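Local structure of SusD homolog (Bacteroides thetaiotaomicron, 3EHM) at residues Asp190-Asn194 against Ser244-Ile248; Leu256-Leu261 against Val333-Leu339; Arg271-Trp277 against Tyr307-Pro312; Ser289-Gly295 against Phe327-Lys332. The protein probably binds mucin O-glycans as a SusD-family outer-membrane lipoprotein, serving glycan utilization by a human gut symbiont. All blocks are in the same frame, centred on the assembly; numbering follows the deposited sequence.

How the contacts relate
Starting from the N terminus, contact 1 comes first: it closes a largely helical loop of 49 residues, setting the turn ahead of helix 197-215 against strand 246-248. Contact 2 opens only after that and closes a 71-residue loop, joining the approach to helix 261-266 to the lead-in of strand 339-342. Strands 246-248 and 339-342 pair directly, so contacts 1 and 2 meet at Ile-248 and Leu-339. Contacts 3 and 4 both nest inside the loop of contact 2 and cross each other, their segments alternating along the chain. With centres about 9 Å apart they tie helices 274-282 and 287-291 to the same long loop, and Ser-329 of contact 4 meets Met-272 and Phe-308 of contact 3.

Contact 1 of 4, residues Asp190-Asn194 against Ser244-Ile248; sequences DLIYN and SEAKI
Ile-192 sends its two branches to different points of strand 246-248. With CG1 beside the backbone N (chi1 -47°), CG2 stands anti to that nitrogen and packs on Ala-246, 3.8 Å from its CB, while CD1 runs on to within 3.9 Å of Ile-248 CB. Leu-191 CD1 meets Ile-248 CD1. The same CG2 of Ile-192 sits over the centre of the Tyr-193 ring, so one face of the tyrosine rests on its own neighbour while its far end reaches Ala-246 CB.

There the polar edge begins. Tyr-193 OH donates to Ser-244 O at 2.8 Å, the acceptor lying at the ring edge, near its plane. Two waters span the backbones: one can donate to Leu-191 O or Lys-247 O; the other accepts from Lys-247 N and can donate to Ile-192 O or Glu-245 O. Within 190-194, Asp-190 OD1 accepts from Ile-192 N, an Asx turn, and from Tyr-193 N, completing an Asx motif, both from the same face of the carboxylate plane; OD2 holds Gly-195 N and Trp-200 NE1. Within the strand segment, Lys-247 NZ makes a 2.7 Å salt bridge with Glu-245 OE2; the other carboxylate oxygen, OE1, pairs with Arg-343.

Ala-246 and Ile-248 spend their backbone bonds on strand 339-342; the N-H and C=O of Lys-247 turn to water, so the loop joins through apolar packing, one phenol bond and solvent rather than as another strand.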
loop_
_atom_site.group_PDB
_atom_site.type_symbol
_atom_site.label_atom_id
_atom_site.label_comp_id
_atom_site.label_asym_id
_atom_site.label_seq_id
_atom_site.Cartn_x
_atom_site.Cartn_y
_atom_site.Cartn_z
ATOM N N ASP A 190 -15.887 7.283 15.401
ATOM C CA ASP A 190 -14.634 6.557 15.195
ATOM C C ASP A 190 -14.900 5.216 14.528
ATOM O O ASP A 190 -15.236 4.237 15.195
ATOM C CB ASP A 190 -13.939 6.325 16.537
ATOM C CG ASP A 190 -12.581 5.658 16.387
ATOM O OD1 ASP A 190 -12.256 5.199 15.271
ATOM O OD2 ASP A 190 -11.846 5.585 17.393
ATOM N N LEU A 191 -14.730 5.169 13.212
ATOM C CA LEU A 191 -14.977 3.944 12.461
ATOM C C LEU A 191 -13.843 2.933 12.584
ATOM O O LEU A 191 -13.972 1.800 12.123
ATOM C CB LEU A 191 -15.195 4.277 10.980
ATOM C CG LEU A 191 -16.190 5.400 10.672
ATOM C CD1 LEU A 191 -16.279 5.620 9.163
ATOM C CD2 LEU A 191 -17.560 5.032 11.237
ATOM N N ILE A 192 -12.735 3.330 13.203
ATOM C CA ILE A 192 -11.595 2.431 13.333
ATOM C C ILE A 192 -11.471 1.744 14.692
ATOM O O ILE A 192 -11.389 0.515 14.766
ATOM C CB ILE A 192 -10.259 3.169 13.081
ATOM C CG1 ILE A 192 -10.350 4.031 11.817
ATOM C CG2 ILE A 192 -9.118 2.148 12.967
ATOM C CD1 ILE A 192 -10.612 3.253 10.549
ATOM N N TYR A 193 -11.465 2.533 15.762
ATOM C CA TYR A 193 -11.288 1.984 17.105
ATOM C C TYR A 193 -12.382 2.246 18.141
ATOM O O TYR A 193 -12.155 2.056 19.331
ATOM C CB TYR A 193 -9.955 2.472 17.671
ATOM C CG TYR A 193 -8.736 1.959 16.933
ATOM C CD1 TYR A 193 -7.753 2.840 16.475
ATOM C CD2 TYR A 193 -8.531 0.592 16.749
ATOM C CE1 TYR A 193 -6.593 2.371 15.855
ATOM C CE2 TYR A 193 -7.371 0.110 16.131
ATOM C CZ TYR A 193 -6.408 1.005 15.691
ATOM O OH TYR A 193 -5.251 0.540 15.112
ATOM N N ASN A 194 -13.557 2.687 17.708
ATOM C CA ASN A 194 -14.653 2.940 18.642
ATOM C C ASN A 194 -14.254 3.846 19.814
ATOM O O ASN A 194 -14.666 3.618 20.949
ATOM C CB ASN A 194 -15.180 1.610 19.191
ATOM C CG ASN A 194 -16.545 1.745 19.854
ATOM O OD1 ASN A 194 -16.876 0.996 20.775
ATOM N ND2 ASN A 194 -17.346 2.683 19.375
ATOM N N SER A 244 -5.966 -5.198 17.607
ATOM C CA SER A 244 -5.553 -3.796 17.542
ATOM C C SER A 244 -5.364 -3.289 16.109
ATOM O O SER A 244 -5.006 -2.129 15.900
ATOM C CB SER A 244 -4.251 -3.589 18.319
ATOM O OG SER A 244 -4.446 -3.759 19.712
ATOM N N GLU A 245 -5.607 -4.151 15.126
ATOM C CA GLU A 245 -5.432 -3.764 13.730
ATOM C C GLU A 245 -6.341 -2.599 13.364
ATOM O O GLU A 245 -7.436 -2.457 13.912
ATOM C CB GLU A 245 -5.720 -4.949 12.801
ATOM C CG GLU A 245 -7.193 -5.305 12.670
ATOM C CD GLU A 245 -7.425 -6.562 11.843
ATOM O OE1 GLU A 245 -6.451 -7.107 11.281
ATOM O OE2 GLU A 245 -8.591 -7.005 11.755
ATOM N N ALA A 246 -5.883 -1.770 12.434
ATOM C CA ALA A 246 -6.664 -0.624 11.991
ATOM C C ALA A 246 -7.312 -0.943 10.648
ATOM O O ALA A 246 -6.626 -1.092 9.637
ATOM C CB ALA A 246 -5.772 0.604 11.861
ATOM N N LYS A 247 -8.635 -1.063 10.646
ATOM C CA LYS A 247 -9.359 -1.345 9.415
ATOM C C LYS A 247 -10.692 -0.615 9.422
ATOM O O LYS A 247 -11.199 -0.231 10.477
ATOM C CB LYS A 247 -9.597 -2.852 9.249
ATOM C CG LYS A 247 -10.464 -3.487 10.324
ATOM C CD LYS A 247 -10.739 -4.953 10.000
ATOM C CE LYS A 247 -11.590 -5.620 11.074
ATOM N NZ LYS A 247 -10.868 -5.719 12.375
ATOM N N ILE A 248 -11.250 -0.414 8.237
ATOM C CA ILE A 248 -12.529 0.263 8.119
ATOM C C ILE A 248 -13.483 -0.629 7.331
ATOM O O ILE A 248 -13.101 -1.240 6.334
ATOM C CB ILE A 248 -12.366 1.638 7.423
ATOM C CG1 ILE A 248 -13.689 2.404 7.455
ATOM C CG2 ILE A 248 -11.879 1.453 5.992
ATOM C CD1 ILE A 248 -13.579 3.836 6.959
HETATM O O HOH W 1 -13.247 -1.088 11.848
HETATM O O HOH W 2 -9.942 -1.148 13.325
#

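Contact 2 of 4, residues Leu256-Leu261 against Val333-Leu339; sequences LLNSML and VDSNSPL
The backbones of Leu-257 and Ser-335 pass with their CA atoms 4.8 Å apart, and just beyond this point Asn-258 N donates to Ser-335 O at 3.0 Å.

Asn-258 carries the side-chain work. Its CG lies anti to the backbone N (chi1 -174°), which directs the amide at the opposing segment, and both ends of that amide are used. ND2 donates to Ser-337 O at 2.9 Å, almost straight (177°) and in the plane of the amide, although it meets the carbonyl from above the carbonyl's own plane. OD1 turns back to accept from the N of Met-260 (selenomethionine) at 2.8 Å. Bonds at both ends fix the rotation of the amide, and Val-333 CG2 packs against its CG at 3.5 Å.

The other valine methyl, CG1, meets Leu-261 CD2 at 3.7 Å. Two leucines grip Ser-335 closely: Leu-257 CD1 lies 3.5 Å from Ser-335 CB, and Leu-261 CD1 equally near Ser-335 CA. Leu-339 CD1 touches Ser-259 OG, a hydroxyl bonded to Pro-38 O; near Leu-256 a water links its O with Asn-336 OD1.

Residues 334-337 form a type I turn, reinforced by Asp-334 N donating to Ser-337 OG. Facing it is a second type I turn, Asn-258 to Leu-261, and the asparagine bond to Met-260 N is a capping bond at the turn that leads into helix 261-266.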
loop_
_atom_site.group_PDB
_atom_site.type_symbol
_atom_site.label_atom_id
_atom_site.label_comp_id
_atom_site.label_asym_id
_atom_site.label_seq_id
_atom_site.Cartn_x
_atom_site.Cartn_y
_atom_site.Cartn_z
ATOM N N LEU A 256 -21.128 1.189 4.668
ATOM C CA LEU A 256 -20.180 1.316 3.568
ATOM C C LEU A 256 -20.264 0.153 2.591
ATOM O O LEU A 256 -20.661 -0.952 2.950
ATOM C CB LEU A 256 -18.747 1.398 4.103
ATOM C CG LEU A 256 -18.365 2.574 5.006
ATOM C CD1 LEU A 256 -16.965 2.346 5.552
ATOM C CD2 LEU A 256 -18.433 3.877 4.227
ATOM N N LEU A 257 -19.883 0.424 1.349
ATOM C CA LEU A 257 -19.855 -0.579 0.298
ATOM C C LEU A 257 -18.379 -0.751 -0.045
ATOM O O LEU A 257 -17.738 0.195 -0.499
ATOM C CB LEU A 257 -20.607 -0.082 -0.939
ATOM C CG LEU A 257 -20.576 -1.011 -2.158
ATOM C CD1 LEU A 257 -21.275 -2.327 -1.814
ATOM C CD2 LEU A 257 -21.255 -0.332 -3.343
ATOM N N ASN A 258 -17.827 -1.938 0.176
ATOM C CA ASN A 258 -16.418 -2.124 -0.140
ATOM C C ASN A 258 -16.191 -1.609 -1.560
ATOM O O ASN A 258 -16.885 -2.008 -2.495
ATOM C CB ASN A 258 -16.014 -3.590 -0.031
ATOM C CG ASN A 258 -14.529 -3.785 -0.224
ATOM O OD1 ASN A 258 -14.021 -3.697 -1.340
ATOM N ND2 ASN A 258 -13.815 -4.022 0.870
ATOM N N SER A 259 -15.217 -0.721 -1.703
ATOM C CA SER A 259 -14.917 -0.093 -2.980
ATOM C C SER A 259 -14.204 -0.923 -4.041
ATOM O O SER A 259 -13.944 -0.427 -5.136
ATOM C CB SER A 259 -14.155 1.210 -2.727
ATOM O OG SER A 259 -13.257 1.056 -1.640
HETATM N N MSE A 260 -13.880 -2.173 -3.733
HETATM C CA MSE A 260 -13.244 -3.036 -4.725
HETATM C C MSE A 260 -14.318 -3.678 -5.603
HETATM O O MSE A 260 -14.036 -4.166 -6.695
HETATM C CB MSE A 260 -12.451 -4.161 -4.053
HETATM C CG MSE A 260 -11.239 -3.732 -3.271
HETATM SE SE MSE A 260 -10.368 -5.319 -2.545
HETATM C CE MSE A 260 -9.759 -6.073 -4.221
ATOM N N LEU A 261 -15.556 -3.678 -5.125
ATOM C CA LEU A 261 -16.641 -4.304 -5.874
ATOM C C LEU A 261 -16.900 -3.732 -7.266
ATOM O O LEU A 261 -17.083 -4.485 -8.224
ATOM C CB LEU A 261 -17.929 -4.276 -5.048
ATOM C CG LEU A 261 -17.881 -5.189 -3.819
ATOM C CD1 LEU A 261 -19.189 -5.085 -3.041
ATOM C CD2 LEU A 261 -17.647 -6.625 -4.270
ATOM N N VAL A 333 -14.276 -10.837 -2.222
ATOM C CA VAL A 333 -14.698 -9.664 -1.478
ATOM C C VAL A 333 -16.209 -9.490 -1.574
ATOM O O VAL A 333 -16.831 -9.906 -2.552
ATOM C CB VAL A 333 -14.005 -8.381 -2.026
ATOM C CG1 VAL A 333 -14.361 -8.174 -3.502
ATOM C CG2 VAL A 333 -14.425 -7.165 -1.214
ATOM N N ASP A 334 -16.804 -8.916 -0.537
ATOM C CA ASP A 334 -18.237 -8.648 -0.556
ATOM C C ASP A 334 -18.462 -7.231 -0.036
ATOM O O ASP A 334 -17.517 -6.568 0.396
ATOM C CB ASP A 334 -19.012 -9.685 0.265
ATOM C CG ASP A 334 -18.509 -9.813 1.675
ATOM O OD1 ASP A 334 -18.522 -8.802 2.407
ATOM O OD2 ASP A 334 -18.106 -10.935 2.058
ATOM N N SER A 335 -19.703 -6.761 -0.078
ATOM C CA SER A 335 -20.007 -5.398 0.340
ATOM C C SER A 335 -19.547 -5.024 1.746
ATOM O O SER A 335 -19.172 -3.876 1.990
ATOM C CB SER A 335 -21.509 -5.125 0.194
ATOM O OG SER A 335 -22.269 -6.014 0.988
ATOM N N ASN A 336 -19.558 -5.988 2.663
ATOM C CA ASN A 336 -19.160 -5.733 4.045
ATOM C C ASN A 336 -17.675 -5.935 4.334
ATOM O O ASN A 336 -17.232 -5.762 5.471
ATOM C CB ASN A 336 -19.983 -6.609 5.000
ATOM C CG ASN A 336 -21.459 -6.262 4.977
ATOM O OD1 ASN A 336 -21.839 -5.108 5.175
ATOM N ND2 ASN A 336 -22.301 -7.263 4.735
ATOM N N SER A 337 -16.905 -6.299 3.314
ATOM C CA SER A 337 -15.475 -6.509 3.504
ATOM C C SER A 337 -14.785 -5.199 3.871
ATOM O O SER A 337 -15.164 -4.123 3.405
ATOM C CB SER A 337 -14.836 -7.076 2.235
ATOM O OG SER A 337 -15.380 -8.337 1.909
ATOM N N PRO A 338 -13.755 -5.277 4.714
ATOM C CA PRO A 338 -13.037 -4.072 5.120
ATOM C C PRO A 338 -11.857 -3.737 4.217
ATOM O O PRO A 338 -11.523 -4.484 3.298
ATOM C CB PRO A 338 -12.573 -4.423 6.523
ATOM C CG PRO A 338 -12.208 -5.868 6.373
ATOM C CD PRO A 338 -13.339 -6.439 5.523
ATOM N N LEU A 339 -11.256 -2.582 4.480
ATOM C CA LEU A 339 -10.058 -2.136 3.784
ATOM C C LEU A 339 -9.112 -1.970 4.964
ATOM O O LEU A 339 -9.514 -1.463 6.011
ATOM C CB LEU A 339 -10.284 -0.804 3.067
ATOM C CG LEU A 339 -11.117 -0.907 1.785
ATOM C CD1 LEU A 339 -11.116 0.432 1.061
ATOM C CD2 LEU A 339 -10.535 -1.984 0.882
HETATM O O HOH W 3 -22.181 -3.185 3.180
#

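Contact 3 of 4, residues Arg271-Trp277 against Tyr307-Pro312; sequences RMGATIW and YFPVAP
Pro-309 is wedged between Trp-277, Met-272 and Ala-274, the tightly packed part of the contact. Its CG and CD lie over one indole face, CD 4.2 Å from the five-membered ring centroid and 11° off the normal, a CH-pi contact. Trp-277 CG, anti to the backbone N (chi1 165°), carries the indole out over the proline, and chi2 of 79° turns its face to it. Selenomethionine Met-272, bent at its last torsion, brings CE to 3.7 Å from Pro-309 CB, itself 3.7 Å from Ala-274 CA. Replacing Trp-277 by an alanine would probably open a gap over Pro-309 and leave it without its aromatic partner.

Toward the outside the fit relaxes. Tyr-307 meets the indole with its backbone O, 3.5 Å from Trp-277 NE1, and with CB, 4.0 Å from CD1; its ring leads away to helix 287-291. Phe-308 points away, its ring in cation-pi contact with Lys-403.

The backbones bridge once, at Gly-273, the helix N-cap, and Val-310. Val-310 N donates to Met-272 O at 2.9 Å, nearly along the C=O axis; Ala-274 N gives Val-310 O a weak bond. Apolar packing thus joins one good and one weak backbone bond in fixing the start of helix 274-282.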
loop_
_atom_site.group_PDB
_atom_site.type_symbol
_atom_site.label_atom_id
_atom_site.label_comp_id
_atom_site.label_asym_id
_atom_site.label_seq_id
_atom_site.Cartn_x
_atom_site.Cartn_y
_atom_site.Cartn_z
ATOM N N ARG A 271 -8.793 -8.328 -11.585
ATOM C CA ARG A 271 -8.647 -9.767 -11.407
ATOM C C ARG A 271 -7.345 -10.083 -10.664
ATOM O O ARG A 271 -6.571 -9.178 -10.350
ATOM C CB ARG A 271 -8.654 -10.442 -12.782
ATOM C CG ARG A 271 -9.957 -10.234 -13.574
ATOM C CD ARG A 271 -11.086 -11.045 -12.953
ATOM N NE ARG A 271 -12.360 -10.950 -13.670
ATOM C CZ ARG A 271 -13.353 -10.128 -13.337
ATOM N NH1 ARG A 271 -13.230 -9.311 -12.297
ATOM N NH2 ARG A 271 -14.492 -10.149 -14.021
HETATM N N MSE A 272 -7.113 -11.363 -10.380
HETATM C CA MSE A 272 -5.905 -11.795 -9.668
HETATM C C MSE A 272 -4.641 -11.534 -10.490
HETATM O O MSE A 272 -4.575 -11.881 -11.668
HETATM C CB MSE A 272 -5.998 -13.289 -9.332
HETATM C CG MSE A 272 -4.801 -13.836 -8.557
HETATM SE SE MSE A 272 -4.945 -15.751 -8.243
HETATM C CE MSE A 272 -4.826 -16.356 -10.078
ATOM N N GLY A 273 -3.645 -10.926 -9.853
ATOM C CA GLY A 273 -2.393 -10.613 -10.525
ATOM C C GLY A 273 -1.437 -11.786 -10.653
ATOM O O GLY A 273 -1.437 -12.690 -9.820
ATOM N N ALA A 274 -0.602 -11.754 -11.689
ATOM C CA ALA A 274 0.353 -12.832 -11.952
ATOM C C ALA A 274 1.423 -12.971 -10.881
ATOM O O ALA A 274 1.751 -14.079 -10.461
ATOM C CB ALA A 274 1.008 -12.622 -13.309
ATOM N N THR A 275 1.965 -11.848 -10.431
ATOM C CA THR A 275 3.006 -11.889 -9.415
ATOM C C THR A 275 2.552 -12.563 -8.122
ATOM O O THR A 275 3.178 -13.514 -7.659
ATOM C CB THR A 275 3.513 -10.475 -9.083
ATOM O OG1 THR A 275 3.985 -9.848 -10.282
ATOM C CG2 THR A 275 4.654 -10.550 -8.070
ATOM N N ILE A 276 1.461 -12.085 -7.535
ATOM C CA ILE A 276 1.012 -12.687 -6.294
ATOM C C ILE A 276 0.606 -14.147 -6.516
ATOM O O ILE A 276 0.818 -14.991 -5.651
ATOM C CB ILE A 276 -0.138 -11.864 -5.649
ATOM C CG1 ILE A 276 -0.364 -12.346 -4.213
ATOM C CG2 ILE A 276 -1.411 -11.966 -6.481
ATOM C CD1 ILE A 276 -1.327 -11.474 -3.423
ATOM N N TRP A 277 0.043 -14.453 -7.679
ATOM C CA TRP A 277 -0.337 -15.833 -7.960
ATOM C C TRP A 277 0.911 -16.709 -7.975
ATOM O O TRP A 277 0.916 -17.798 -7.414
ATOM C CB TRP A 277 -1.031 -15.961 -9.315
ATOM C CG TRP A 277 -1.098 -17.398 -9.769
ATOM C CD1 TRP A 277 -1.975 -18.354 -9.344
ATOM C CD2 TRP A 277 -0.193 -18.054 -10.668
ATOM N NE1 TRP A 277 -1.670 -19.567 -9.919
ATOM C CE2 TRP A 277 -0.581 -19.412 -10.736
ATOM C CE3 TRP A 277 0.912 -17.628 -11.419
ATOM C CZ2 TRP A 277 0.096 -20.348 -11.528
ATOM C CZ3 TRP A 277 1.588 -18.560 -12.207
ATOM C CH2 TRP A 277 1.175 -19.905 -12.254
ATOM N N TYR A 307 -6.883 -21.515 -10.770
ATOM C CA TYR A 307 -6.426 -20.164 -10.468
ATOM C C TYR A 307 -5.708 -19.586 -11.682
ATOM O O TYR A 307 -4.553 -19.917 -11.944
ATOM C CB TYR A 307 -5.510 -20.206 -9.244
ATOM C CG TYR A 307 -6.261 -20.583 -7.989
ATOM C CD1 TYR A 307 -7.086 -19.658 -7.350
ATOM C CD2 TYR A 307 -6.204 -21.883 -7.478
ATOM C CE1 TYR A 307 -7.837 -20.011 -6.240
ATOM C CE2 TYR A 307 -6.955 -22.249 -6.364
ATOM C CZ TYR A 307 -7.770 -21.306 -5.752
ATOM O OH TYR A 307 -8.527 -21.650 -4.660
ATOM N N PHE A 308 -6.412 -18.730 -12.419
ATOM C CA PHE A 308 -5.890 -18.105 -13.634
ATOM C C PHE A 308 -5.625 -16.614 -13.433
ATOM O O PHE A 308 -6.556 -15.827 -13.263
ATOM C CB PHE A 308 -6.896 -18.268 -14.779
ATOM C CG PHE A 308 -7.390 -19.679 -14.968
ATOM C CD1 PHE A 308 -8.727 -19.920 -15.266
ATOM C CD2 PHE A 308 -6.524 -20.763 -14.859
ATOM C CE1 PHE A 308 -9.199 -21.222 -15.455
ATOM C CE2 PHE A 308 -6.984 -22.071 -15.047
ATOM C CZ PHE A 308 -8.324 -22.298 -15.344
ATOM N N PRO A 309 -4.349 -16.208 -13.464
ATOM C CA PRO A 309 -3.996 -14.799 -13.279
ATOM C C PRO A 309 -4.011 -13.975 -14.565
ATOM O O PRO A 309 -4.056 -14.515 -15.670
ATOM C CB PRO A 309 -2.599 -14.883 -12.686
ATOM C CG PRO A 309 -2.015 -16.034 -13.450
ATOM C CD PRO A 309 -3.144 -17.058 -13.432
ATOM N N VAL A 310 -3.980 -12.658 -14.396
ATOM C CA VAL A 310 -3.935 -11.722 -15.509
ATOM C C VAL A 310 -2.590 -11.023 -15.337
ATOM O O VAL A 310 -2.243 -10.590 -14.234
ATOM C CB VAL A 310 -5.091 -10.704 -15.436
ATOM C CG1 VAL A 310 -4.953 -9.664 -16.539
ATOM C CG2 VAL A 310 -6.425 -11.437 -15.579
ATOM N N ALA A 311 -1.827 -10.932 -16.417
ATOM C CA ALA A 311 -0.502 -10.331 -16.355
ATOM C C ALA A 311 -0.511 -8.858 -15.967
ATOM O O ALA A 311 -1.503 -8.153 -16.168
ATOM C CB ALA A 311 0.213 -10.524 -17.683
ATOM N N PRO A 312 0.600 -8.375 -15.389
ATOM C CA PRO A 312 0.687 -6.970 -14.982
ATOM C C PRO A 312 0.766 -6.057 -16.193
ATOM O O PRO A 312 1.335 -6.426 -17.223
ATOM C CB PRO A 312 1.952 -6.934 -14.138
ATOM C CG PRO A 312 2.815 -7.955 -14.803
ATOM C CD PRO A 312 1.844 -9.092 -15.058
#

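Contact 4 of 4, residues Ser289-Gly295 against Phe327-Lys332; sequences SAYFTEG and FASRPK
An antiparallel beta bridge joins Phe-292, just past the end of helix 287-291, to Pro-331 as its non-hydrogen-bonded pair. The backbone bonds flank it: Lys-332 N donates to Tyr-291 O at 2.8 Å, and Thr-293 N to Arg-330 O at 2.9 Å, the latter in the carbonyl plane.

Side-chain hydroxyls add to the bridge. Thr-293 OG1, set between its own backbone N and carbonyl carbon (chi1 66°), accepts from Arg-330 N at 3.0 Å. Ser-329 OG gives a weak bond to Thr-293 O and also accepts from Phe-308 N. A valine in place of Thr-293 would probably leave the N-H of Arg-330 without its acceptor and slacken this end of the bridge.

Packing adds to this. The Phe-292 ring brings CD2 to 3.6 Å from Pro-331 CA, with Arg-330 O at its edge, while Thr-293 CG2 lies 3.5 Å from Lys-332 CG. The backbones themselves come close at Gly-295, where a CB would collide with Phe-327 O.

The charged group closes the contact at the helix end. Extended beyond CG, the Lys-332 chain passes along the last turn until NZ donates to Ser-289 O at 2.9 Å, with a C=O...N angle of 161°.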
loop_
_atom_site.group_PDB
_atom_site.type_symbol
_atom_site.label_atom_id
_atom_site.label_comp_id
_atom_site.label_asym_id
_atom_site.label_seq_id
_atom_site.Cartn_x
_atom_site.Cartn_y
_atom_site.Cartn_z
ATOM N N SER A 289 -6.388 -19.507 -1.704
ATOM C CA SER A 289 -7.832 -19.731 -1.653
ATOM C C SER A 289 -8.559 -18.685 -0.817
ATOM O O SER A 289 -9.737 -18.407 -1.041
ATOM C CB SER A 289 -8.124 -21.120 -1.084
ATOM O OG SER A 289 -9.516 -21.370 -1.078
ATOM N N ALA A 290 -7.859 -18.107 0.151
ATOM C CA ALA A 290 -8.462 -17.094 1.006
ATOM C C ALA A 290 -8.575 -15.760 0.276
ATOM O O ALA A 290 -9.519 -15.004 0.497
ATOM C CB ALA A 290 -7.639 -16.919 2.272
ATOM N N TYR A 291 -7.613 -15.476 -0.596
ATOM C CA TYR A 291 -7.602 -14.210 -1.330
ATOM C C TYR A 291 -8.371 -14.209 -2.646
ATOM O O TYR A 291 -9.001 -13.213 -2.996
ATOM C CB TYR A 291 -6.167 -13.771 -1.664
ATOM C CG TYR A 291 -5.246 -13.446 -0.501
ATOM C CD1 TYR A 291 -5.743 -13.214 0.779
ATOM C CD2 TYR A 291 -3.871 -13.323 -0.704
ATOM C CE1 TYR A 291 -4.886 -12.864 1.832
ATOM C CE2 TYR A 291 -3.010 -12.971 0.337
ATOM C CZ TYR A 291 -3.524 -12.745 1.599
ATOM O OH TYR A 291 -2.678 -12.392 2.629
ATOM N N PHE A 292 -8.313 -15.313 -3.383
ATOM C CA PHE A 292 -8.957 -15.343 -4.687
ATOM C C PHE A 292 -9.870 -16.519 -4.997
ATOM O O PHE A 292 -9.779 -17.584 -4.388
ATOM C CB PHE A 292 -7.889 -15.269 -5.782
ATOM C CG PHE A 292 -6.883 -14.170 -5.584
ATOM C CD1 PHE A 292 -5.674 -14.425 -4.940
ATOM C CD2 PHE A 292 -7.138 -12.882 -6.047
ATOM C CE1 PHE A 292 -4.734 -13.414 -4.763
ATOM C CE2 PHE A 292 -6.204 -11.865 -5.873
ATOM C CZ PHE A 292 -4.999 -12.132 -5.231
ATOM N N THR A 293 -10.740 -16.303 -5.978
ATOM C CA THR A 293 -11.678 -17.318 -6.439
ATOM C C THR A 293 -11.011 -18.092 -7.572
ATOM O O THR A 293 -10.001 -17.649 -8.126
ATOM C CB THR A 293 -12.943 -16.672 -7.023
ATOM O OG1 THR A 293 -12.595 -15.945 -8.213
ATOM C CG2 THR A 293 -13.570 -15.715 -6.018
ATOM N N GLU A 294 -11.555 -19.254 -7.909
ATOM C CA GLU A 294 -11.010 -20.009 -9.024
ATOM C C GLU A 294 -11.712 -19.427 -10.237
ATOM O O GLU A 294 -12.891 -19.084 -10.166
ATOM C CB GLU A 294 -11.341 -21.498 -8.914
ATOM C CG GLU A 294 -10.650 -22.214 -7.770
ATOM C CD GLU A 294 -10.880 -23.711 -7.812
ATOM O OE1 GLU A 294 -10.229 -24.396 -8.635
ATOM O OE2 GLU A 294 -11.723 -24.203 -7.033
ATOM N N GLY A 295 -10.991 -19.289 -11.340
ATOM C CA GLY A 295 -11.606 -18.752 -12.535
ATOM C C GLY A 295 -12.046 -19.898 -13.423
ATOM O O GLY A 295 -11.892 -21.065 -13.060
ATOM N N PHE A 327 -13.395 -13.972 -16.770
ATOM C CA PHE A 327 -13.548 -15.141 -15.921
ATOM C C PHE A 327 -12.262 -15.674 -15.307
ATOM O O PHE A 327 -12.182 -16.841 -14.921
ATOM C CB PHE A 327 -14.278 -16.237 -16.694
ATOM C CG PHE A 327 -15.614 -15.795 -17.203
ATOM C CD1 PHE A 327 -15.753 -15.300 -18.494
ATOM C CD2 PHE A 327 -16.724 -15.797 -16.361
ATOM C CE1 PHE A 327 -16.979 -14.807 -18.940
ATOM C CE2 PHE A 327 -17.949 -15.306 -16.798
ATOM C CZ PHE A 327 -18.075 -14.810 -18.091
ATOM N N ALA A 328 -11.252 -14.814 -15.223
ATOM C CA ALA A 328 -9.993 -15.193 -14.601
ATOM C C ALA A 328 -10.289 -15.148 -13.105
ATOM O O ALA A 328 -11.363 -14.694 -12.703
ATOM C CB ALA A 328 -8.903 -14.185 -14.951
ATOM N N SER A 329 -9.359 -15.621 -12.283
ATOM C CA SER A 329 -9.570 -15.593 -10.837
ATOM C C SER A 329 -9.850 -14.156 -10.401
ATOM O O SER A 329 -9.262 -13.212 -10.934
ATOM C CB SER A 329 -8.333 -16.131 -10.110
ATOM O OG SER A 329 -8.172 -17.518 -10.351
ATOM N N ARG A 330 -10.750 -13.995 -9.438
ATOM C CA ARG A 330 -11.118 -12.674 -8.940
ATOM C C ARG A 330 -10.826 -12.546 -7.458
ATOM O O ARG A 330 -10.828 -13.533 -6.733
ATOM C CB ARG A 330 -12.618 -12.426 -9.111
ATOM C CG ARG A 330 -13.173 -12.723 -10.477
ATOM C CD ARG A 330 -14.656 -12.384 -10.517
ATOM N NE ARG A 330 -15.253 -12.746 -11.798
ATOM C CZ ARG A 330 -16.456 -12.354 -12.200
ATOM N NH1 ARG A 330 -17.195 -11.579 -11.418
ATOM N NH2 ARG A 330 -16.917 -12.739 -13.383
ATOM N N PRO A 331 -10.574 -11.317 -6.989
ATOM C CA PRO A 331 -10.305 -11.140 -5.561
ATOM C C PRO A 331 -11.604 -11.484 -4.833
ATOM O O PRO A 331 -12.689 -11.129 -5.304
ATOM C CB PRO A 331 -9.985 -9.649 -5.452
ATOM C CG PRO A 331 -9.401 -9.325 -6.791
ATOM C CD PRO A 331 -10.318 -10.071 -7.730
ATOM N N LYS A 332 -11.509 -12.200 -3.718
ATOM C CA LYS A 332 -12.701 -12.525 -2.950
ATOM C C LYS A 332 -13.037 -11.297 -2.120
ATOM O O LYS A 332 -12.178 -10.761 -1.413
ATOM C CB LYS A 332 -12.454 -13.715 -2.021
ATOM C CG LYS A 332 -12.525 -15.060 -2.709
ATOM C CD LYS A 332 -12.501 -16.200 -1.695
ATOM C CE LYS A 332 -12.709 -17.542 -2.383
ATOM N NZ LYS A 332 -12.584 -18.677 -1.432
HETATM O O HOH W 4 -10.816 -20.125 -4.074
HETATM O O HOH W 5 -9.372 -10.538 -2.021
#